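Local atomic coordinates of 6-phosphogluconate dehydrogenase (Pseudomonas syringae, PDB entry 5U5G), a protein that probably reduces 2-oxopropylphosphonate with NADPH, a late step in the biosynthesis of the antibiotic fosfomycin. Residues Arg20-Met26 / Leu152-Phe156; Val28-Asn32 / Ala46-Ile52; Gly133-Ala137 / Val155-Thr159. All coordinates share one frame; numbering follows the deposited sequence.

Contact 1: residues Arg20-Met26 / Leu152-Phe156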
loop_
_atom_site.group_PDB
_atom_site.type_symbol
_atom_site.label_atom_id
_atom_site.label_comp_id
_atom_site.label_asym_id
_atom_site.label_seq_id
_atom_site.Cartn_x
_atom_site.Cartn_y
_atom_site.Cartn_z
ATOM N N ARG A 20 -9.863 24.915 -0.121
ATOM C CA ARG A 20 -8.505 25.172 -0.594
ATOM C C ARG A 20 -8.473 26.311 -1.608
ATOM O O ARG A 20 -7.583 27.171 -1.562
ATOM C CB ARG A 20 -7.919 23.891 -1.186
ATOM C CG ARG A 20 -6.456 23.978 -1.544
ATOM C CD ARG A 20 -5.588 23.975 -0.304
ATOM N NE ARG A 20 -4.194 24.217 -0.645
ATOM C CZ ARG A 20 -3.185 24.163 0.222
ATOM N NH1 ARG A 20 -3.406 23.872 1.497
ATOM N NH2 ARG A 20 -1.949 24.403 -0.196
ATOM N N LEU A 21 -9.438 26.344 -2.531
ATOM C CA LEU A 21 -9.475 27.436 -3.502
ATOM C C LEU A 21 -9.708 28.774 -2.807
ATOM O O LEU A 21 -9.043 29.770 -3.117
ATOM C CB LEU A 21 -10.560 27.184 -4.551
ATOM C CG LEU A 21 -10.418 25.952 -5.445
ATOM C CD1 LEU A 21 -11.723 25.720 -6.184
ATOM C CD2 LEU A 21 -9.259 26.145 -6.439
ATOM N N LEU A 22 -10.663 28.821 -1.868
ATOM C CA LEU A 22 -10.874 30.044 -1.103
ATOM C C LEU A 22 -9.605 30.452 -0.362
ATOM O O LEU A 22 -9.294 31.642 -0.265
ATOM C CB LEU A 22 -12.030 29.869 -0.116
ATOM C CG LEU A 22 -13.480 29.774 -0.614
ATOM C CD1 LEU A 22 -14.394 29.369 0.533
ATOM C CD2 LEU A 22 -13.945 31.079 -1.229
ATOM N N ALA A 23 -8.852 29.473 0.153
ATOM C CA ALA A 23 -7.660 29.778 0.942
ATOM C C ALA A 23 -6.573 30.442 0.103
ATOM O O ALA A 23 -5.748 31.189 0.643
ATOM C CB ALA A 23 -7.129 28.506 1.618
ATOM N N SER A 24 -6.557 30.202 -1.207
ATOM C CA SER A 24 -5.635 30.886 -2.101
ATOM C C SER A 24 -6.200 32.204 -2.607
ATOM O O SER A 24 -5.572 32.852 -3.451
ATOM C CB SER A 24 -5.269 29.991 -3.295
ATOM O OG SER A 24 -6.227 30.111 -4.340
ATOM N N GLN A 25 -7.373 32.602 -2.115
ATOM C CA GLN A 25 -8.014 33.875 -2.444
ATOM C C GLN A 25 -8.538 33.898 -3.881
ATOM O O GLN A 25 -8.649 34.956 -4.512
ATOM C CB GLN A 25 -7.075 35.052 -2.143
ATOM C CG GLN A 25 -6.679 35.051 -0.651
ATOM C CD GLN A 25 -5.700 36.146 -0.237
ATOM O OE1 GLN A 25 -4.629 35.857 0.319
ATOM N NE2 GLN A 25 -6.077 37.403 -0.470
ATOM N N MET A 26 -8.888 32.730 -4.391
ATOM C CA MET A 26 -9.675 32.643 -5.617
ATOM C C MET A 26 -11.124 33.012 -5.324
ATOM O O MET A 26 -11.694 32.518 -4.340
ATOM C CB MET A 26 -9.602 31.226 -6.169
ATOM C CG MET A 26 -9.936 31.098 -7.626
ATOM S SD MET A 26 -9.108 29.631 -8.255
ATOM C CE MET A 26 -7.411 30.086 -7.891
ATOM N N LEU A 152 -4.797 26.341 -12.080
ATOM C CA LEU A 152 -5.851 26.183 -11.079
ATOM C C LEU A 152 -5.689 24.880 -10.297
ATOM O O LEU A 152 -5.880 24.856 -9.072
ATOM C CB LEU A 152 -7.221 26.217 -11.757
ATOM C CG LEU A 152 -7.988 27.530 -11.954
ATOM C CD1 LEU A 152 -7.082 28.739 -11.949
ATOM C CD2 LEU A 152 -8.765 27.461 -13.254
ATOM N N LEU A 153 -5.386 23.776 -10.997
ATOM C CA LEU A 153 -5.170 22.497 -10.320
ATOM C C LEU A 153 -4.014 22.590 -9.339
ATOM O O LEU A 153 -4.038 21.942 -8.285
ATOM C CB LEU A 153 -4.898 21.386 -11.343
ATOM C CG LEU A 153 -5.943 21.184 -12.432
ATOM C CD1 LEU A 153 -5.502 20.122 -13.415
ATOM C CD2 LEU A 153 -7.294 20.828 -11.812
ATOM N N GLU A 154 -2.997 23.385 -9.683
ATOM C CA GLU A 154 -1.838 23.576 -8.822
ATOM C C GLU A 154 -2.239 24.062 -7.436
ATOM O O GLU A 154 -1.542 23.789 -6.453
ATOM C CB GLU A 154 -0.878 24.578 -9.479
ATOM C CG GLU A 154 0.412 24.810 -8.706
ATOM C CD GLU A 154 1.220 23.522 -8.517
ATOM O OE1 GLU A 154 1.697 23.283 -7.389
ATOM O OE2 GLU A 154 1.379 22.788 -9.510
ATOM N N VAL A 155 -3.356 24.786 -7.335
ATOM C CA VAL A 155 -3.784 25.284 -6.032
ATOM C C VAL A 155 -4.091 24.139 -5.075
ATOM O O VAL A 155 -3.854 24.253 -3.868
ATOM C CB VAL A 155 -4.993 26.223 -6.195
ATOM C CG1 VAL A 155 -5.504 26.676 -4.830
ATOM C CG2 VAL A 155 -4.607 27.406 -7.059
ATOM N N PHE A 156 -4.617 23.015 -5.577
ATOM C CA PHE A 156 -5.002 21.937 -4.675
ATOM C C PHE A 156 -4.389 20.582 -5.028
ATOM O O PHE A 156 -4.731 19.580 -4.383
ATOM C CB PHE A 156 -6.544 21.819 -4.577
ATOM C CG PHE A 156 -7.246 21.556 -5.893
ATOM C CD1 PHE A 156 -7.478 20.255 -6.331
ATOM C CD2 PHE A 156 -7.728 22.612 -6.665
ATOM C CE1 PHE A 156 -8.150 20.016 -7.541
ATOM C CE2 PHE A 156 -8.394 22.377 -7.866
ATOM C CZ PHE A 156 -8.595 21.079 -8.305
HETATM O O HOH W 1 -1.827 26.070 -2.558
#

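Contact 2: residues Val28-Asn32 / Ala46-Ile52. With NAP (NADP nicotinamide-adenine-dinucleotide phosphate), chain E.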
loop_
_atom_site.group_PDB
_atom_site.type_symbol
_atom_site.label_atom_id
_atom_site.label_comp_id
_atom_site.label_asym_id
_atom_site.label_seq_id
_atom_site.Cartn_x
_atom_site.Cartn_y
_atom_site.Cartn_z
ATOM N N VAL A 28 -14.803 32.265 -5.670
ATOM C CA VAL A 28 -15.458 30.995 -5.979
ATOM C C VAL A 28 -16.963 31.158 -5.831
ATOM O O VAL A 28 -17.450 31.549 -4.765
ATOM C CB VAL A 28 -14.968 29.844 -5.077
ATOM C CG1 VAL A 28 -15.545 28.519 -5.569
ATOM C CG2 VAL A 28 -13.432 29.787 -5.016
ATOM N N HIS A 29 -17.695 30.836 -6.891
ATOM C CA HIS A 29 -19.147 30.735 -6.841
ATOM C C HIS A 29 -19.537 29.264 -6.768
ATOM O O HIS A 29 -19.021 28.441 -7.530
ATOM C CB HIS A 29 -19.772 31.418 -8.054
ATOM C CG HIS A 29 -19.624 32.907 -8.035
ATOM N ND1 HIS A 29 -20.591 33.761 -8.515
ATOM C CD2 HIS A 29 -18.626 33.696 -7.567
ATOM C CE1 HIS A 29 -20.191 35.010 -8.362
ATOM N NE2 HIS A 29 -19.001 34.998 -7.789
ATOM N N VAL A 30 -20.421 28.928 -5.844
ATOM C CA VAL A 30 -20.673 27.532 -5.518
ATOM C C VAL A 30 -22.152 27.232 -5.685
ATOM O O VAL A 30 -23.017 28.086 -5.455
ATOM C CB VAL A 30 -20.200 27.173 -4.094
ATOM C CG1 VAL A 30 -18.687 27.333 -3.998
ATOM C CG2 VAL A 30 -20.927 28.016 -3.046
ATOM N N HIS A 31 -22.425 26.001 -6.112
ATOM C CA HIS A 31 -23.771 25.467 -6.241
ATOM C C HIS A 31 -23.809 24.033 -5.742
ATOM O O HIS A 31 -22.894 23.245 -6.005
ATOM C CB HIS A 31 -24.266 25.484 -7.681
ATOM C CG HIS A 31 -25.605 24.844 -7.846
ATOM N ND1 HIS A 31 -26.775 25.467 -7.471
ATOM C CD2 HIS A 31 -25.961 23.617 -8.296
ATOM C CE1 HIS A 31 -27.796 24.661 -7.708
ATOM N NE2 HIS A 31 -27.329 23.532 -8.207
ATOM N N ASN A 32 -24.886 23.693 -5.043
ATOM C CA ASN A 32 -25.137 22.323 -4.630
ATOM C C ASN A 32 -26.645 22.128 -4.562
ATOM O O ASN A 32 -27.391 23.072 -4.287
ATOM C CB ASN A 32 -24.483 22.004 -3.276
ATOM C CG ASN A 32 -24.491 20.512 -2.952
ATOM O OD1 ASN A 32 -23.904 19.706 -3.672
ATOM N ND2 ASN A 32 -25.114 20.152 -1.841
ATOM N N ALA A 46 -17.224 32.323 -0.185
ATOM C CA ALA A 46 -17.814 31.867 -1.440
ATOM C C ALA A 46 -19.145 32.577 -1.696
ATOM O O ALA A 46 -19.779 33.107 -0.781
ATOM C CB ALA A 46 -18.030 30.361 -1.420
ATOM N N VAL A 47 -19.565 32.575 -2.964
ATOM C CA VAL A 47 -20.804 33.216 -3.405
ATOM C C VAL A 47 -21.785 32.133 -3.851
ATOM O O VAL A 47 -21.468 31.316 -4.726
ATOM C CB VAL A 47 -20.550 34.219 -4.547
ATOM C CG1 VAL A 47 -21.857 34.857 -4.992
ATOM C CG2 VAL A 47 -19.536 35.297 -4.123
ATOM N N TRP A 48 -22.990 32.149 -3.280
ATOM C CA TRP A 48 -23.997 31.154 -3.632
ATOM C C TRP A 48 -24.567 31.410 -5.023
ATOM O O TRP A 48 -24.976 32.531 -5.342
ATOM C CB TRP A 48 -25.126 31.156 -2.598
ATOM C CG TRP A 48 -26.290 30.253 -2.936
ATOM C CD1 TRP A 48 -27.567 30.635 -3.248
ATOM C CD2 TRP A 48 -26.278 28.821 -2.995
ATOM N NE1 TRP A 48 -28.353 29.529 -3.484
ATOM C CE2 TRP A 48 -27.586 28.404 -3.341
ATOM C CE3 TRP A 48 -25.290 27.848 -2.789
ATOM C CZ2 TRP A 48 -27.934 27.057 -3.481
ATOM C CZ3 TRP A 48 -25.641 26.503 -2.936
ATOM C CH2 TRP A 48 -26.952 26.124 -3.272
ATOM N N ALA A 49 -24.581 30.364 -5.857
ATOM C CA ALA A 49 -25.321 30.354 -7.113
ATOM C C ALA A 49 -26.507 29.411 -6.956
ATOM O O ALA A 49 -26.296 28.229 -6.647
ATOM C CB ALA A 49 -24.427 29.912 -8.281
ATOM N N PRO A 50 -27.757 29.876 -7.113
ATOM C CA PRO A 50 -28.906 28.980 -6.899
ATOM C C PRO A 50 -29.146 27.996 -8.031
ATOM O O PRO A 50 -29.924 27.049 -7.850
ATOM C CB PRO A 50 -30.092 29.955 -6.773
ATOM C CG PRO A 50 -29.670 31.138 -7.609
ATOM C CD PRO A 50 -28.187 31.272 -7.330
ATOM N N ASP A 51 -28.537 28.198 -9.192
ATOM C CA ASP A 51 -28.712 27.277 -10.302
ATOM C C ASP A 51 -27.548 27.462 -11.266
ATOM O O ASP A 51 -26.705 28.348 -11.093
ATOM C CB ASP A 51 -30.078 27.462 -10.985
ATOM C CG ASP A 51 -30.303 28.873 -11.533
ATOM O OD1 ASP A 51 -29.340 29.654 -11.719
ATOM O OD2 ASP A 51 -31.478 29.201 -11.800
ATOM N N ILE A 52 -27.528 26.617 -12.300
ATOM C CA ILE A 52 -26.418 26.558 -13.248
ATOM C C ILE A 52 -26.401 27.782 -14.154
ATOM O O ILE A 52 -25.334 28.202 -14.627
ATOM C CB ILE A 52 -26.508 25.237 -14.043
ATOM C CG1 ILE A 52 -26.362 24.043 -13.096
ATOM C CG2 ILE A 52 -25.472 25.158 -15.151
ATOM C CD1 ILE A 52 -25.223 24.171 -12.136
HETATM P PA NAP E . -20.583 12.928 -1.262
HETATM O O1A NAP E . -21.557 11.812 -1.166
HETATM O O2A NAP E . -19.897 13.468 -0.032
HETATM O O5B NAP E . -21.276 14.208 -2.062
HETATM C C5B NAP E . -21.845 13.705 -3.246
HETATM C C4B NAP E . -22.185 14.928 -4.124
HETATM O O4B NAP E . -22.900 14.543 -5.297
HETATM C C3B NAP E . -23.055 15.941 -3.295
HETATM O O3B NAP E . -22.753 17.239 -3.704
HETATM C C2B NAP E . -24.465 15.585 -3.806
HETATM O O2B NAP E . -25.356 16.590 -3.777
HETATM C C1B NAP E . -24.094 15.305 -5.317
HETATM N N9A NAP E . -25.167 14.541 -5.923
HETATM C C8A NAP E . -25.426 13.157 -5.855
HETATM N N7A NAP E . -26.554 12.794 -6.525
HETATM C C5A NAP E . -27.039 14.008 -7.033
HETATM C C6A NAP E . -28.169 14.326 -7.806
HETATM N N6A NAP E . -29.041 13.348 -8.216
HETATM N N1A NAP E . -28.437 15.605 -8.174
HETATM C C2A NAP E . -27.541 16.547 -7.745
HETATM N N3A NAP E . -26.426 16.402 -7.016
HETATM C C4A NAP E . -26.191 15.100 -6.664
HETATM O O3 NAP E . -19.507 12.212 -2.275
HETATM P PN NAP E . -17.997 12.718 -2.116
HETATM O O1N NAP E . -17.864 14.190 -2.130
HETATM O O2N NAP E . -17.151 11.814 -1.247
HETATM O O5D NAP E . -17.340 12.266 -3.669
HETATM C C5D NAP E . -17.689 13.142 -4.645
HETATM C C4D NAP E . -16.895 12.753 -5.879
HETATM O O4D NAP E . -15.474 12.805 -5.586
HETATM C C3D NAP E . -17.224 11.249 -6.258
HETATM O O3D NAP E . -17.234 11.134 -7.653
HETATM C C2D NAP E . -16.065 10.482 -5.658
HETATM O O2D NAP E . -15.748 9.309 -6.360
HETATM C C1D NAP E . -14.918 11.525 -5.862
HETATM N N1N NAP E . -13.834 11.311 -4.924
HETATM C C2N NAP E . -14.048 11.297 -3.520
HETATM C C3N NAP E . -12.958 11.170 -2.684
HETATM C C7N NAP E . -13.135 11.184 -1.229
HETATM O O7N NAP E . -12.188 11.117 -0.444
HETATM N N7N NAP E . -14.402 11.332 -0.694
HETATM C C4N NAP E . -11.552 11.080 -3.214
HETATM C C5N NAP E . -11.459 11.084 -4.675
HETATM C C6N NAP E . -12.539 11.177 -5.450
HETATM P P2B NAP E . -26.236 16.804 -2.167
HETATM O O1X NAP E . -25.124 17.432 -1.387
HETATM O O2X NAP E . -27.406 17.712 -2.557
HETATM O O3X NAP E . -26.562 15.360 -1.870
#

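Contact 3: residues Gly133-Ala137 / Val155-Thr159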
loop_
_atom_site.group_PDB
_atom_site.type_symbol
_atom_site.label_atom_id
_atom_site.label_comp_id
_atom_site.label_asym_id
_atom_site.label_seq_id
_atom_site.Cartn_x
_atom_site.Cartn_y
_atom_site.Cartn_z
ATOM N N GLY A 133 -3.887 20.655 -0.119
ATOM C CA GLY A 133 -3.521 21.003 -1.474
ATOM C C GLY A 133 -2.554 20.043 -2.130
ATOM O O GLY A 133 -1.791 20.452 -3.002
ATOM N N ILE A 134 -2.569 18.769 -1.743
ATOM C CA ILE A 134 -1.593 17.821 -2.275
ATOM C C ILE A 134 -2.271 16.674 -3.013
ATOM O O ILE A 134 -1.721 15.571 -3.071
ATOM C CB ILE A 134 -0.684 17.265 -1.160
ATOM C CG1 ILE A 134 -1.535 16.613 -0.057
ATOM C CG2 ILE A 134 0.265 18.354 -0.651
ATOM C CD1 ILE A 134 -0.903 15.416 0.608
ATOM N N LEU A 135 -3.454 16.910 -3.583
ATOM C CA LEU A 135 -4.117 15.840 -4.329
ATOM C C LEU A 135 -3.274 15.420 -5.527
ATOM O O LEU A 135 -2.456 16.183 -6.046
ATOM C CB LEU A 135 -5.501 16.271 -4.820
ATOM C CG LEU A 135 -6.586 16.421 -3.749
ATOM C CD1 LEU A 135 -7.887 16.951 -4.356
ATOM C CD2 LEU A 135 -6.805 15.110 -2.999
ATOM N N SER A 136 -3.469 14.177 -5.958
ATOM C CA SER A 136 -2.995 13.737 -7.263
ATOM C C SER A 136 -4.147 13.805 -8.254
ATOM O O SER A 136 -5.255 13.350 -7.960
ATOM C CB SER A 136 -2.448 12.307 -7.220
ATOM O OG SER A 136 -1.420 12.184 -6.263
ATOM N N ALA A 137 -3.884 14.356 -9.426
ATOM C CA ALA A 137 -4.873 14.419 -10.492
ATOM C C ALA A 137 -4.428 13.557 -11.669
ATOM O O ALA A 137 -3.230 13.408 -11.936
ATOM C CB ALA A 137 -5.106 15.869 -10.948
ATOM N N VAL A 155 -3.356 24.786 -7.335
ATOM C CA VAL A 155 -3.784 25.284 -6.032
ATOM C C VAL A 155 -4.091 24.139 -5.075
ATOM O O VAL A 155 -3.854 24.253 -3.868
ATOM C CB VAL A 155 -4.993 26.223 -6.195
ATOM C CG1 VAL A 155 -5.504 26.676 -4.830
ATOM C CG2 VAL A 155 -4.607 27.406 -7.059
ATOM N N PHE A 156 -4.617 23.015 -5.577
ATOM C CA PHE A 156 -5.002 21.937 -4.675
ATOM C C PHE A 156 -4.389 20.582 -5.028
ATOM O O PHE A 156 -4.731 19.580 -4.383
ATOM C CB PHE A 156 -6.544 21.819 -4.577
ATOM C CG PHE A 156 -7.246 21.556 -5.893
ATOM C CD1 PHE A 156 -7.478 20.255 -6.331
ATOM C CD2 PHE A 156 -7.728 22.612 -6.665
ATOM C CE1 PHE A 156 -8.150 20.016 -7.541
ATOM C CE2 PHE A 156 -8.394 22.377 -7.866
ATOM C CZ PHE A 156 -8.595 21.079 -8.305
ATOM N N CYS A 157 -3.480 20.521 -5.999
ATOM C CA CYS A 157 -2.842 19.266 -6.394
ATOM C C CYS A 157 -1.326 19.371 -6.299
ATOM O O CYS A 157 -0.742 20.406 -6.634
ATOM C CB CYS A 157 -3.205 18.857 -7.835
ATOM S SG CYS A 157 -4.973 18.644 -8.201
ATOM N N ALA A 158 -0.691 18.271 -5.889
ATOM C CA ALA A 158 0.761 18.152 -5.940
ATOM C C ALA A 158 1.226 17.455 -7.217
ATOM O O ALA A 158 2.133 17.941 -7.900
ATOM C CB ALA A 158 1.282 17.398 -4.712
ATOM N N THR A 159 0.627 16.319 -7.547
ATOM C CA THR A 159 0.967 15.571 -8.748
ATOM C C THR A 159 -0.182 15.643 -9.739
ATOM O O THR A 159 -1.349 15.525 -9.354
ATOM C CB THR A 159 1.270 14.109 -8.421
ATOM O OG1 THR A 159 2.115 14.056 -7.273
ATOM C CG2 THR A 159 1.987 13.443 -9.596
#

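Contact 1: residues Arg20-Met26 / Leu152-Phe156
V155 is the bump of this contact, and L21, S24 and M26 form the hollow that receives it, where the C-terminal ends of two helices of the Rossmann-like NADP-binding domain meet. One is helix 12-23, which begins within what is probably the glycine-rich GxGxxG turn at the cofactor; the other is helix 143-156. The two methyls of V155 divide the hollow between them. With CG1 anti to the backbone N (chi1 176°), V155 brings this methyl to 3.5 Å from OG of S24. CG2 meets CE of M26 at 4.0 Å, the thioether being extended through its first two torsions and then bent at chi3 (-59°), which curls the terminal methyl toward the valine. CE also comes near CD1 of L152, one turn back. L21 lies across V155 at about a right angle, with its CD2 wedged between two groups: CG1 of V155 at 4.1 Å and CD2 of F156, on the ring edge, at 3.9 Å.

The wall at S24 is held in shape by a Schellman motif, in which Q25 has positive phi, M26 N bonds to L21 O and Q25 N bonds to L22 O. L21 O accepts from both M26 N and S24 OG, and the hydroxyl beside V155 thereby has its own acceptor.

At the other end R20 closes the groove. Its CG packs on CB of F156 at 3.7 Å, while the guanidinium, its NH1 held by L131 O, lies steeply inclined to the phenyl plane. NE of R20 donates to V155 O over 3.2 Å, with 160° at the hydrogen and the acceptor close to the guanidinium plane. A water spans the same groups, accepting from NH2 of R20 at 2.9 Å and donating to V155 O at 3.0 Å.

Contact 2: residues Val28-Asn32 / Ala46-Ile52
V47 O is approached by two groups of the facing strand: V30 N donates to V47 O over 2.8 Å, and CA of H29 lies 3.2 Å from V47 O. V47 N to V28 O and A49 N to V30 O continue this parallel pairing. On the face bearing H29 and V47, CB of V47 sits 3.6 Å from the centroid of the H29 ring, 11° off its normal, a CH-pi contact.

Past the last bridge, H31 has CG anti to its own N (chi1 176°), which carries the imidazole across to the chain leaving strand 47-48. There ND1 of H31 donates in the ring plane to A49 O at 2.9 Å. W48 turns an edge to N32, its CH2 lying 3.2 Å from N32 O. The N32 amide clasps NADP: OD1 accepts from ribose O3B at 2.7 Å, and ND2 donates to O1X of the 2'-phosphate at 2.8 Å; L10 N and S34 O hold the same amide from the protein side.

Strand 28-31, helix 39-43 and strand 47-48 form a beta-alpha-beta unit; strand 28-31 lies between strands 47-48 and 5-8, with V28 and V30 packing on helix 12-23 and H29 on helix 52-58.

Contact 3: residues Gly133-Ala137 / Val155-Thr159
L135 and C157 pair in parallel, then the register slips by one so that S136 faces T159, a beta bulge whose mark is L135 O accepting from A158 N at 2.7 Å and, weakly, from T159 N at 3.4 Å. L135 N to F156 O opens the pairing, and A137 N to T159 O, with 163° at the hydrogen, resumes it. On the face of L135 and C157, the sulfur is anti to the carbonyl carbon (chi1 -58°), which turns SG of C157 onto CB of A137 at 3.9 Å and CB of L135 at 4.2 Å.

Strand 135-139, helix 143-156 and strand 157-162 form a beta-alpha-beta unit, and this contact closes it at the outermost strand of the sheet within this chain. G133, with positive phi, ends helix 126-131 in a Schellman motif, two residues before the strand begins. CD1 of L135 approaches CD1 of F156 obliquely at 3.9 Å, and the L135 side chain is about 5 Å from the bound 2-oxopropylphosphonate. CB of I134 meets CB of A158 at 4.1 Å. On the other face OG of S136 lies 3.9 Å from CB of T159, and there S210 of the second subunit packs on T159 and accepts a weak hydrogen bond from S136 OG.

How the contacts relate
Contacts 2 and 3 are parallel strand pairings at the two ends of one sheet, their centres about 23 Å apart, while contact 1 packs two helix ends between them. Backbone bonds carry both pairings, regular in contact 2 and bulged in contact 3; contact 1 relies on methyl packing and a side-chain bond from R20 to a backbone carbonyl, V155 O. All three are partly buried: contact 1 has no exposed touching residue, contacts 2 and 3 two each. V155 and F156 serve both contacts 1 and 3, and R20 NE lies 3.4 Å from G133 CA. Toward contact 2, L21 CB meets V28 CG2 at 3.9 Å. Contact 2 touches NADP, whereas contact 3 adjoins the second subunit.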